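Local atomic coordinates of pyruvate kinase 1 (Trypanosoma brucei brucei, PDB entry 4KCT), a protein that catalyses the last step of glycolysis, passing phosphate from phosphoenolpyruvate to ADP to give pyruvate, and appears also to decarboxylate oxaloacetate. Residues E379-S384 / V478-D483; K395-L400 / R408-Y413; P418-T423 / L462-K467. All coordinates share one frame; numbering follows the deposited sequence. Where two conformers were deposited one is given.

Contact 1: E379-S384 / V478-D483; sequences EAVCSS and VVVHAD. With FDP (2,6-di-O-phosphono-beta-D-fructofuranose), chain F.
C382 and V480 stand nearest across this contact, their CA atoms 7.4 Å apart, where helical residues 379-384 lie over the strand that ends at H481. The touching is light and wholly apolar. V480 points its side chain at the helix and offers CG1 to two neighbours. CG1 of V381 meets CG1 of V480 at 4.1 Å, the valines lying alongside each other in opposite senses. SG of C382 rests at 4.4 Å from the same CG1 of V480. A chi1 of 173° sets this CG1 anti to the backbone N, and so brings it to both partners. I410 of helix 405-412 and A385 also touch V480. All three touching residues are buried.

Beyond V480 the strand turns polar. H481 points its CB away from the helix, and its ND1 donates to A482 O at 2.7 Å, with the acceptor almost in the ring plane. Its NE2 bonds to R494. This double hold should fix the imidazole's rotation. The backbone N of A482 gives a hydrogen bond of 3.0 Å to O3 of the bound sugar FDP. CB of A482 packs against C3 and C1 of FDP. A helix packed on a sheet strand, with a ligand bound at the strand's C-terminal end, is a common arrangement in alpha/beta domains. Here the ligand site is the fructose 2,6-bisphosphate effector pocket of pyruvate kinase.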
loop_
_atom_site.group_PDB
_atom_site.type_symbol
_atom_site.label_atom_id
_atom_site.label_comp_id
_atom_site.label_asym_id
_atom_site.label_seq_id
_atom_site.Cartn_x
_atom_site.Cartn_y
_atom_site.Cartn_z
ATOM N N GLU A 379 -23.902 -5.400 6.967
ATOM C CA GLU A 379 -22.481 -5.204 7.202
ATOM C C GLU A 379 -21.867 -4.091 6.349
ATOM O O GLU A 379 -21.079 -3.297 6.858
ATOM C CB GLU A 379 -21.683 -6.503 7.066
ATOM C CG GLU A 379 -20.230 -6.294 7.462
ATOM C CD GLU A 379 -19.530 -7.583 7.893
ATOM O OE1 GLU A 379 -20.088 -8.675 7.670
ATOM O OE2 GLU A 379 -18.381 -7.495 8.357
ATOM N N ALA A 380 -22.256 -4.007 5.077
ATOM C CA ALA A 380 -21.984 -2.796 4.280
ATOM C C ALA A 380 -22.462 -1.515 4.958
ATOM O O ALA A 380 -21.730 -0.499 5.007
ATOM C CB ALA A 380 -22.577 -2.928 2.893
ATOM N N VAL A 381 -23.667 -1.547 5.513
ATOM C CA VAL A 381 -24.193 -0.360 6.214
ATOM C C VAL A 381 -23.325 -0.010 7.448
ATOM O O VAL A 381 -22.934 1.159 7.653
ATOM C CB VAL A 381 -25.693 -0.544 6.601
ATOM C CG1 VAL A 381 -26.129 0.496 7.649
ATOM C CG2 VAL A 381 -26.584 -0.443 5.339
ATOM N N CYS A 382 -23.033 -1.012 8.275
ATOM C CA CYS A 382 -22.254 -0.755 9.473
ATOM C C CYS A 382 -20.827 -0.314 9.166
ATOM O O CYS A 382 -20.283 0.609 9.817
ATOM C CB CYS A 382 -22.308 -1.952 10.447
ATOM S SG CYS A 382 -23.992 -2.184 11.148
ATOM N N SER A 383 -20.199 -0.959 8.200
ATOM C CA SER A 383 -18.836 -0.586 7.850
ATOM C C SER A 383 -18.753 0.798 7.193
ATOM O O SER A 383 -17.878 1.601 7.542
ATOM C CB SER A 383 -18.173 -1.647 6.970
ATOM O OG SER A 383 -18.701 -1.641 5.676
ATOM N N SER A 384 -19.746 1.158 6.378
ATOM C CA SER A 384 -19.746 2.481 5.777
ATOM C C SER A 384 -20.156 3.565 6.780
ATOM O O SER A 384 -19.734 4.708 6.669
ATOM C CB SER A 384 -20.635 2.515 4.528
ATOM O OG SER A 384 -20.006 1.819 3.456
ATOM N N VAL A 478 -23.352 9.715 13.987
ATOM C CA VAL A 478 -23.737 8.784 12.918
ATOM C C VAL A 478 -24.752 7.802 13.485
ATOM O O VAL A 478 -24.485 7.141 14.496
ATOM C CB VAL A 478 -22.518 8.019 12.345
ATOM C CG1 VAL A 478 -22.982 7.064 11.210
ATOM C CG2 VAL A 478 -21.462 9.019 11.828
ATOM N N VAL A 479 -25.921 7.715 12.848
ATOM C CA VAL A 479 -27.072 7.007 13.435
ATOM C C VAL A 479 -27.469 5.864 12.505
ATOM O O VAL A 479 -27.780 6.087 11.339
ATOM C CB VAL A 479 -28.275 7.939 13.596
ATOM C CG1 VAL A 479 -29.476 7.197 14.193
ATOM C CG2 VAL A 479 -27.892 9.153 14.438
ATOM N N VAL A 480 -27.519 4.658 13.051
ATOM C CA VAL A 480 -27.723 3.458 12.249
ATOM C C VAL A 480 -28.958 2.718 12.783
ATOM O O VAL A 480 -29.032 2.391 13.981
ATOM C CB VAL A 480 -26.501 2.522 12.348
ATOM C CG1 VAL A 480 -26.779 1.182 11.633
ATOM C CG2 VAL A 480 -25.240 3.216 11.779
ATOM N N HIS A 481 -29.918 2.454 11.901
ATOM C CA HIS A 481 -31.058 1.565 12.211
ATOM C C HIS A 481 -31.748 1.220 10.914
ATOM O O HIS A 481 -31.167 1.415 9.846
ATOM C CB HIS A 481 -32.036 2.211 13.217
ATOM C CG HIS A 481 -32.495 3.609 12.834
ATOM N ND1 HIS A 481 -33.444 3.842 11.873
ATOM C CD2 HIS A 481 -32.187 4.853 13.388
ATOM C CE1 HIS A 481 -33.677 5.179 11.790
ATOM N NE2 HIS A 481 -32.941 5.793 12.732
ATOM N N ALA A 482 -32.985 0.711 10.965
ATOM C CA ALA A 482 -33.687 0.406 9.690
ATOM C C ALA A 482 -34.565 1.582 9.255
ATOM O O ALA A 482 -34.845 2.488 10.058
ATOM C CB ALA A 482 -34.507 -0.861 9.802
ATOM N N ASP A 483 -34.880 1.640 7.963
ATOM C CA ASP A 483 -35.855 2.609 7.485
ATOM C C ASP A 483 -37.243 2.137 7.907
ATOM O O ASP A 483 -37.378 1.238 8.762
ATOM C CB ASP A 483 -35.747 2.821 5.962
ATOM C CG ASP A 483 -36.120 1.563 5.156
ATOM O OD1 ASP A 483 -36.800 0.664 5.714
ATOM O OD2 ASP A 483 -35.700 1.461 3.976
HETATM P P1 FDP F . -36.429 -2.423 15.118
HETATM O O1P FDP F . -36.420 -0.958 14.736
HETATM O O2P FDP F . -36.382 -2.619 16.612
HETATM O O3P FDP F . -37.453 -3.274 14.384
HETATM O O1 FDP F . -36.104 -4.557 12.474
HETATM C C1 FDP F . -35.440 -3.310 12.244
HETATM C C2 FDP F . -34.389 -3.110 13.330
HETATM O O2 FDP F . -34.976 -3.017 14.659
HETATM C C3 FDP F . -33.495 -1.902 13.073
HETATM O O3 FDP F . -34.158 -0.674 13.366
HETATM C C4 FDP F . -32.373 -2.174 14.062
HETATM O O4 FDP F . -31.193 -1.392 13.808
HETATM C C5 FDP F . -32.144 -3.660 13.832
HETATM O O5 FDP F . -33.430 -4.189 13.341
HETATM C C6 FDP F . -31.727 -4.353 15.124
HETATM O O6 FDP F . -31.230 -5.650 14.785
HETATM P P2 FDP F . -30.401 -6.488 15.895
HETATM O O4P FDP F . -29.109 -5.681 16.111
HETATM O O5P FDP F . -31.318 -6.510 17.078
HETATM O O6P FDP F . -30.156 -7.827 15.244
#

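Contact 2: K395-L400 / R408-Y413; sequences KAMLVL and RLISKY. With FDP (2,6-di-O-phosphono-beta-D-fructofuranose), chain F.
I410 faces M397 and V399 from the helix of a beta-alpha-beta unit, made of strand 396-400, helix 405-412 and strand 419-423. Its two branches divide the work. CG2 goes to M397, and CD1 goes to V399. Both strand residues point their side chains at the helix, and each meets I410 tip to tip.

M397 reaches out with an extended chi2 and then bends at chi3 (68°). The bend leaves SD and CE both against I410 CG2, with CE and SD each 3.8 Å from that methyl. The end of the methionine thus lays both atoms against one isoleucine methyl.

V399 is closer. I410 CD1 lies 3.4 Å from V399 CB, tighter than usual for two carbons. The same methyl is 3.7 Å from V399 CG2 and 4.0 Å from CG1, so it comes onto the CB side of the valine, nearer CG2 than CG1. The I410 chain gets there because CG1 is anti to the carbonyl carbon and chi2 is extended (175°), which carries CD1 outward to the strand.

L398 points away from this helix and packs on I420 and V422 of the next strand. The helix has other neighbours too: I410 also touches C382, I419 and V480, which fill in the apolar layer around it. No other subunit touches either segment.

The strand also serves the effector site at its C-terminal end. L400 closes it there, and CB of L400 lies 3.9 Å from FDP O4. S401 and N402, just after the strand, add further hydrogen bonds to FDP. The backbone O of L400 accepts a hydrogen bond of 2.7 Å from the sugar hydroxyl O4 of FDP.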
loop_
_atom_site.group_PDB
_atom_site.type_symbol
_atom_site.label_atom_id
_atom_site.label_comp_id
_atom_site.label_asym_id
_atom_site.label_seq_id
_atom_site.Cartn_x
_atom_site.Cartn_y
_atom_site.Cartn_z
ATOM N N LYS A 395 -18.355 12.538 16.893
ATOM C CA LYS A 395 -17.995 12.296 18.301
ATOM C C LYS A 395 -18.689 11.072 18.901
ATOM O O LYS A 395 -18.247 10.529 19.933
ATOM C CB LYS A 395 -18.262 13.546 19.148
ATOM C CG LYS A 395 -17.333 14.690 18.783
ATOM C CD LYS A 395 -17.220 15.715 19.884
ATOM C CE LYS A 395 -16.192 16.759 19.514
ATOM N NZ LYS A 395 -16.453 18.036 20.236
ATOM N N ALA A 396 -19.727 10.603 18.230
ATOM C CA ALA A 396 -20.364 9.353 18.631
ATOM C C ALA A 396 -21.080 8.707 17.475
ATOM O O ALA A 396 -21.449 9.373 16.500
ATOM C CB ALA A 396 -21.348 9.590 19.803
ATOM N N MET A 397 -21.379 7.427 17.637
ATOM C CA MET A 397 -22.312 6.757 16.766
ATOM C C MET A 397 -23.450 6.264 17.633
ATOM O O MET A 397 -23.288 6.100 18.843
ATOM C CB MET A 397 -21.620 5.575 16.087
ATOM C CG MET A 397 -20.385 5.993 15.263
ATOM S SD MET A 397 -19.640 4.571 14.418
ATOM C CE MET A 397 -20.928 4.161 13.214
ATOM N N LEU A 398 -24.596 6.037 17.017
ATOM C CA LEU A 398 -25.781 5.589 17.720
ATOM C C LEU A 398 -26.385 4.465 16.881
ATOM O O LEU A 398 -26.525 4.618 15.668
ATOM C CB LEU A 398 -26.777 6.764 17.823
ATOM C CG LEU A 398 -28.190 6.502 18.347
ATOM C CD1 LEU A 398 -28.130 5.849 19.706
ATOM C CD2 LEU A 398 -28.904 7.850 18.456
ATOM N N VAL A 399 -26.667 3.317 17.504
ATOM C CA VAL A 399 -27.245 2.178 16.783
ATOM C C VAL A 399 -28.406 1.596 17.599
ATOM O O VAL A 399 -28.339 1.543 18.831
ATOM C CB VAL A 399 -26.181 1.068 16.499
ATOM C CG1 VAL A 399 -25.546 0.551 17.807
ATOM C CG2 VAL A 399 -26.778 -0.086 15.662
ATOM N N LEU A 400 -29.512 1.284 16.922
ATOM C CA LEU A 400 -30.610 0.520 17.565
ATOM C C LEU A 400 -30.350 -0.971 17.410
ATOM O O LEU A 400 -30.130 -1.453 16.293
ATOM C CB LEU A 400 -31.963 0.871 16.922
ATOM C CG LEU A 400 -32.658 2.132 17.477
ATOM C CD1 LEU A 400 -31.676 3.284 17.588
ATOM C CD2 LEU A 400 -33.850 2.518 16.597
ATOM N N ARG A 408 -22.406 -5.028 17.825
ATOM C CA ARG A 408 -21.155 -5.759 17.598
ATOM C C ARG A 408 -20.611 -5.570 16.171
ATOM O O ARG A 408 -19.404 -5.578 15.956
ATOM C CB ARG A 408 -21.336 -7.259 17.913
ATOM C CG ARG A 408 -21.477 -7.538 19.422
ATOM C CD ARG A 408 -21.449 -9.050 19.721
ATOM N NE ARG A 408 -22.736 -9.660 19.433
ATOM C CZ ARG A 408 -23.770 -9.679 20.270
ATOM N NH1 ARG A 408 -23.681 -9.154 21.511
ATOM N NH2 ARG A 408 -24.912 -10.182 19.859
ATOM N N LEU A 409 -21.508 -5.461 15.203
ATOM C CA LEU A 409 -21.113 -5.263 13.814
ATOM C C LEU A 409 -20.455 -3.896 13.582
ATOM O O LEU A 409 -19.520 -3.779 12.800
ATOM C CB LEU A 409 -22.336 -5.431 12.890
ATOM C CG LEU A 409 -22.106 -5.778 11.419
ATOM C CD1 LEU A 409 -21.084 -6.928 11.251
ATOM C CD2 LEU A 409 -23.461 -6.144 10.775
ATOM N N ILE A 410 -20.961 -2.866 14.226
ATOM C CA ILE A 410 -20.287 -1.562 14.215
ATOM C C ILE A 410 -18.959 -1.567 14.963
ATOM O O ILE A 410 -17.943 -1.103 14.441
ATOM C CB ILE A 410 -21.178 -0.475 14.801
ATOM C CG1 ILE A 410 -22.416 -0.278 13.892
ATOM C CG2 ILE A 410 -20.394 0.840 14.957
ATOM C CD1 ILE A 410 -23.418 0.717 14.475
ATOM N N SER A 411 -18.946 -2.174 16.148
ATOM C CA SER A 411 -17.688 -2.307 16.911
ATOM C C SER A 411 -16.623 -3.097 16.144
ATOM O O SER A 411 -15.421 -2.830 16.268
ATOM C CB SER A 411 -17.954 -2.965 18.285
ATOM O OG SER A 411 -16.744 -3.010 19.054
ATOM N N LYS A 412 -17.061 -4.040 15.314
ATOM C CA LYS A 412 -16.127 -4.841 14.532
ATOM C C LYS A 412 -15.200 -3.908 13.708
ATOM O O LYS A 412 -14.020 -4.226 13.483
ATOM C CB LYS A 412 -16.911 -5.768 13.590
ATOM C CG LYS A 412 -16.085 -6.383 12.488
ATOM C CD LYS A 412 -16.949 -7.360 11.657
ATOM C CE LYS A 412 -16.080 -8.080 10.624
ATOM N NZ LYS A 412 -16.878 -9.067 9.844
ATOM N N TYR A 413 -15.737 -2.778 13.251
ATOM C CA TYR A 413 -14.964 -1.867 12.380
ATOM C C TYR A 413 -14.210 -0.792 13.155
ATOM O O TYR A 413 -13.489 0.016 12.564
ATOM C CB TYR A 413 -15.852 -1.267 11.274
ATOM C CG TYR A 413 -16.196 -2.303 10.230
ATOM C CD1 TYR A 413 -15.234 -2.688 9.271
ATOM C CD2 TYR A 413 -17.302 -3.135 10.404
ATOM C CE1 TYR A 413 -15.493 -3.727 8.369
ATOM C CE2 TYR A 413 -17.525 -4.219 9.551
ATOM C CZ TYR A 413 -16.600 -4.517 8.556
ATOM O OH TYR A 413 -16.799 -5.616 7.739
HETATM P P1 FDP F . -36.429 -2.423 15.118
HETATM O O1P FDP F . -36.420 -0.958 14.736
HETATM O O2P FDP F . -36.382 -2.619 16.612
HETATM O O3P FDP F . -37.453 -3.274 14.384
HETATM O O1 FDP F . -36.104 -4.557 12.474
HETATM C C1 FDP F . -35.440 -3.310 12.244
HETATM C C2 FDP F . -34.389 -3.110 13.330
HETATM O O2 FDP F . -34.976 -3.017 14.659
HETATM C C3 FDP F . -33.495 -1.902 13.073
HETATM O O3 FDP F . -34.158 -0.674 13.366
HETATM C C4 FDP F . -32.373 -2.174 14.062
HETATM O O4 FDP F . -31.193 -1.392 13.808
HETATM C C5 FDP F . -32.144 -3.660 13.832
HETATM O O5 FDP F . -33.430 -4.189 13.341
HETATM C C6 FDP F . -31.727 -4.353 15.124
HETATM O O6 FDP F . -31.230 -5.650 14.785
HETATM P P2 FDP F . -30.401 -6.488 15.895
HETATM O O4P FDP F . -29.109 -5.681 16.111
HETATM O O5P FDP F . -31.318 -6.510 17.078
HETATM O O6P FDP F . -30.156 -7.827 15.244
#

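Contact 3: P418-T423 / L462-K467; sequences PIICVT and LDFAKK
I420 drives its CD1 into the helix at A465, and this is the tight part of the contact. I420 CD1 and A465 CB are 3.3 Å apart, closer than carbons usually pack. A465 CA follows at 3.7 Å from the same CD1. The CA atoms of I420 and A465 are 7.4 Å apart, so the strand and helix backbones come close here. The methyl of A465 is the atom that takes the close approach. I420 has chi2 near 168°, so its CG1 branch runs out extended and ends at the alanine.

The other branch makes a looser touch. CG2 of I420 sits 4.0 Å from CD2 of F464, the methyl meeting the ring at a slant. F464 turns its CG anti to the backbone N (chi1 -179°), which swings the ring toward the strand. The ring continues onto V439 and V441 of strand 438-442, so it spans two neighbouring strands.

Away from I420 the helix opens to solvent. D463 and K467 are exposed, and F464 itself is only partly covered. D463 forms a salt bridge with K459 on the same helix. K466 sends its NZ to T473 and to the backbone O of P499, at the C terminus. L462 points away from the strand but still touches L398.

Helix 455-467 thus lies on the sheet with an apolar side inward and a charged side outward, as amphipathic helices of alpha/beta domains do. With only carbon atoms meeting between the two segments, their hold on each other rests on close fit and on burial of apolar surface.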
loop_
_atom_site.group_PDB
_atom_site.type_symbol
_atom_site.label_atom_id
_atom_site.label_comp_id
_atom_site.label_asym_id
_atom_site.label_seq_id
_atom_site.Cartn_x
_atom_site.Cartn_y
_atom_site.Cartn_z
ATOM N N PRO A 418 -17.337 6.646 20.910
ATOM C CA PRO A 418 -18.284 5.747 21.561
ATOM C C PRO A 418 -19.386 5.266 20.600
ATOM O O PRO A 418 -19.779 5.993 19.656
ATOM C CB PRO A 418 -18.901 6.621 22.666
ATOM C CG PRO A 418 -17.864 7.666 22.929
ATOM C CD PRO A 418 -17.247 7.951 21.595
ATOM N N ILE A 419 -19.829 4.042 20.800
ATOM C CA ILE A 419 -21.001 3.526 20.093
ATOM C C ILE A 419 -22.152 3.413 21.092
ATOM O O ILE A 419 -22.173 2.514 21.947
ATOM C CB ILE A 419 -20.739 2.127 19.554
ATOM C CG1 ILE A 419 -19.506 2.113 18.648
ATOM C CG2 ILE A 419 -21.987 1.567 18.845
ATOM C CD1 ILE A 419 -19.053 0.693 18.332
ATOM N N ILE A 420 -23.073 4.366 21.036
ATOM C CA ILE A 420 -24.256 4.304 21.875
ATOM C C ILE A 420 -25.262 3.330 21.283
ATOM O O ILE A 420 -25.649 3.468 20.131
ATOM C CB ILE A 420 -24.913 5.693 21.976
ATOM C CG1 ILE A 420 -23.908 6.697 22.592
ATOM C CG2 ILE A 420 -26.198 5.614 22.805
ATOM C CD1 ILE A 420 -24.348 8.137 22.461
ATOM N N CYS A 421 -25.628 2.303 22.046
ATOM C CA CYS A 421 -26.585 1.341 21.578
ATOM C C CYS A 421 -27.875 1.485 22.400
ATOM O O CYS A 421 -27.869 1.293 23.643
ATOM C CB CYS A 421 -26.040 -0.075 21.728
ATOM S SG CYS A 421 -27.280 -1.351 21.329
ATOM N N VAL A 422 -28.965 1.834 21.724
ATOM C CA VAL A 422 -30.284 1.806 22.352
ATOM C C VAL A 422 -30.931 0.455 22.107
ATOM O O VAL A 422 -31.092 0.018 20.941
ATOM C CB VAL A 422 -31.199 2.931 21.836
ATOM C CG1 VAL A 422 -32.559 2.861 22.541
ATOM C CG2 VAL A 422 -30.550 4.293 22.098
ATOM N N THR A 423 -31.201 -0.255 23.194
ATOM C CA THR A 423 -31.692 -1.601 23.103
ATOM C C THR A 423 -33.012 -1.751 23.853
ATOM O O THR A 423 -33.285 -1.026 24.806
ATOM C CB THR A 423 -30.643 -2.625 23.640
ATOM O OG1 THR A 423 -31.133 -3.950 23.444
ATOM C CG2 THR A 423 -30.371 -2.401 25.123
ATOM N N LEU A 462 -29.826 10.105 21.601
ATOM C CA LEU A 462 -29.220 11.440 21.441
ATOM C C LEU A 462 -29.232 12.242 22.756
ATOM O O LEU A 462 -28.280 12.971 23.067
ATOM C CB LEU A 462 -29.933 12.218 20.329
ATOM C CG LEU A 462 -29.734 11.658 18.903
ATOM C CD1 LEU A 462 -30.509 12.463 17.854
ATOM C CD2 LEU A 462 -28.261 11.545 18.529
ATOM N N ASP A 463 -30.284 12.075 23.544
ATOM C CA ASP A 463 -30.343 12.697 24.881
ATOM C C ASP A 463 -29.282 12.109 25.782
ATOM O O ASP A 463 -28.617 12.828 26.539
ATOM C CB ASP A 463 -31.712 12.486 25.517
ATOM C CG ASP A 463 -32.778 13.414 24.942
ATOM O OD1 ASP A 463 -32.429 14.358 24.188
ATOM O OD2 ASP A 463 -33.970 13.117 25.129
ATOM N N PHE A 464 -29.097 10.797 25.679
ATOM C CA PHE A 464 -28.063 10.125 26.441
ATOM C C PHE A 464 -26.672 10.620 26.058
ATOM O O PHE A 464 -25.858 10.914 26.930
ATOM C CB PHE A 464 -28.185 8.610 26.295
ATOM C CG PHE A 464 -27.166 7.836 27.067
ATOM C CD1 PHE A 464 -27.407 7.468 28.397
ATOM C CD2 PHE A 464 -26.037 7.331 26.429
ATOM C CE1 PHE A 464 -26.514 6.645 29.087
ATOM C CE2 PHE A 464 -25.133 6.529 27.115
ATOM C CZ PHE A 464 -25.366 6.193 28.452
ATOM N N ALA A 465 -26.400 10.747 24.760
ATOM C CA ALA A 465 -25.107 11.287 24.316
ATOM C C ALA A 465 -24.811 12.656 24.939
ATOM O O ALA A 465 -23.661 12.955 25.273
ATOM C CB ALA A 465 -25.042 11.384 22.784
ATOM N N LYS A 466 -25.814 13.524 24.966
ATOM C CA LYS A 466 -25.644 14.886 25.523
ATOM C C LYS A 466 -25.411 14.823 27.030
ATOM O O LYS A 466 -24.485 15.436 27.550
ATOM C CB LYS A 466 -26.882 15.754 25.230
ATOM C CG LYS A 466 -26.975 16.246 23.797
ATOM C CD LYS A 466 -28.127 17.226 23.612
ATOM C CE LYS A 466 -27.758 18.604 24.114
ATOM N NZ LYS A 466 -28.837 19.588 23.821
ATOM N N LYS A 467 -26.252 14.056 27.718
ATOM C CA LYS A 467 -26.192 13.954 29.165
ATOM C C LYS A 467 -24.869 13.347 29.641
ATOM O O LYS A 467 -24.271 13.816 30.604
ATOM C CB LYS A 467 -27.385 13.140 29.683
ATOM C CG LYS A 467 -27.203 12.573 31.082
ATOM C CD LYS A 467 -28.412 12.851 31.961
ATOM C CE LYS A 467 -28.245 12.201 33.332
ATOM N NZ LYS A 467 -28.663 13.115 34.431
#

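Overall arrangement
All three contacts belong to the C-terminal alpha/beta domain and reach one mixed sheet. From the N terminus, helix 377-392 comes first and waits for strand 476-481, near the end of the chain, to complete contact 1. The other two close within that long excursion. Contact 2 closes early, over a short link between strand 396-400 and helix 405-412. Contact 3 opens afterwards at strand 419-423 and closes at helix 455-467, so the two are in series. Strand 396-400 joins them side by side in the sheet, with strand 419-423 on one flank and 476-481 on the other. E379 also pairs with K412 and Y413, tying contact 1 to contact 2. Both of these touch FDP.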